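Antigen TpF1 (Treponema pallidum, PDB 2FJC) is a Dps-family mini-ferritin that binds ferric iron and probably oxidises and stores the metal within a hollow protein shell. Local coordinates at the interface of chains A and B. Coordinates in Å, arbitrary orientation; residue numbers count along the deposited sequence, not the author numbering. Chains: chain A/B, Antigen TpF1.

The interface of chains A and B. Residues chain A 40-42; chain B 152-153, 155-156.
The phenol ring of A:Tyr40 turns one face toward the aliphatic chain of B:Lys155, whose CE methylene lies 4.1 Å above the ring plane, offset toward the rim. Around the CD2-CE2 side of the ring, rather than over the face that the lysine covers, CD2 lies 3.5 Å from the backbone O of B:Lys155, and CE2 comes to 3.8 Å from OXT of the C-terminal carboxylate of B:Ala156. In this Dps-family mini-ferritin, which is built from four-helix-bundle subunits, the patch joins the short strand 39-40 and following loop of one copy to the end of helix 130-154 and the two-residue tail that closes the chain of another, part of a contact within the twelve-copy assembly. The lysine suits its place because its methylenes can cover an aromatic surface while its terminal amine (NZ) continues beyond them. CG is anti to the backbone N (chi1 -179°) and the chain is extended beyond it, crossing the tyrosine side chain at about a right angle; CD packs 3.8 Å from CG of A:Tyr40. The tyrosine contributes a broad apolar surface, and the patch hides more of it than of any other residue here.

Beside this packing, the backbone N of A:Gly41 donates a hydrogen bond to the carbonyl O of B:Ala152, 2.9 Å long and nearly straight at the hydrogen (162°). The donor is tilted 22° from the carbonyl plane. This carbonyl belongs to the last turn of the helix, where oxygens commonly no longer meet the N-H four residues on and can accept one from a neighbouring subunit. Glycine tolerates the positive phi and puts no side chain beside the helix end. The small B:Ala152 likewise adds little bulk near the bonded carbonyl.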
# COMPACT_ATOMS: atom_id res chain seq x y z
N TYR A 40 -32.93 -11.38 7.35
CA TYR A 40 -33.36 -11.57 5.97
C TYR A 40 -34.11 -10.31 5.60
O TYR A 40 -34.65 -9.62 6.47
CB TYR A 40 -34.28 -12.78 5.82
CG TYR A 40 -35.61 -12.64 6.53
CD1 TYR A 40 -35.75 -13.02 7.87
CD2 TYR A 40 -36.73 -12.14 5.86
CE1 TYR A 40 -36.97 -12.90 8.53
CE2 TYR A 40 -37.96 -12.01 6.51
CZ TYR A 40 -38.07 -12.40 7.84
OH TYR A 40 -39.28 -12.29 8.48
N GLY A 41 -34.15 -10.02 4.31
CA GLY A 41 -34.83 -8.84 3.84
C GLY A 41 -34.00 -8.20 2.75
O GLY A 41 -32.83 -8.53 2.56
N ILE A 42 -34.61 -7.26 2.04
CA ILE A 42 -33.96 -6.58 0.95
C ILE A 42 -32.63 -5.89 1.33
O ILE A 42 -31.73 -5.79 0.51
CB ILE A 42 -34.94 -5.58 0.30
CG1 ILE A 42 -34.92 -5.74 -1.22
CG2 ILE A 42 -34.64 -4.16 0.74
CD1 ILE A 42 -33.59 -5.44 -1.85
N ALA B 152 -31.51 -14.85 1.01
CA ALA B 152 -31.76 -14.12 2.24
C ALA B 152 -32.29 -12.71 1.96
O ALA B 152 -33.15 -12.22 2.68
CB ALA B 152 -30.49 -14.04 3.08
N THR B 153 -31.79 -12.06 0.91
CA THR B 153 -32.27 -10.72 0.65
C THR B 153 -33.63 -10.71 -0.04
O THR B 153 -34.37 -9.74 0.04
CB THR B 153 -31.24 -9.87 -0.17
OG1 THR B 153 -31.70 -9.70 -1.51
CG2 THR B 153 -29.90 -10.53 -0.18
N LYS B 155 -35.97 -13.15 0.58
CA LYS B 155 -36.93 -13.77 1.49
C LYS B 155 -37.91 -12.76 2.05
O LYS B 155 -37.53 -11.67 2.48
CB LYS B 155 -36.18 -14.47 2.62
CG LYS B 155 -37.05 -15.19 3.64
CD LYS B 155 -36.17 -15.86 4.68
CE LYS B 155 -36.97 -16.44 5.82
NZ LYS B 155 -36.09 -17.09 6.81
N ALA B 156 -39.19 -13.13 2.05
CA ALA B 156 -40.22 -12.25 2.56
C ALA B 156 -40.72 -12.71 3.93
O ALA B 156 -40.56 -13.90 4.25
CB ALA B 156 -41.38 -12.20 1.57
OXT ALA B 156 -41.26 -11.85 4.67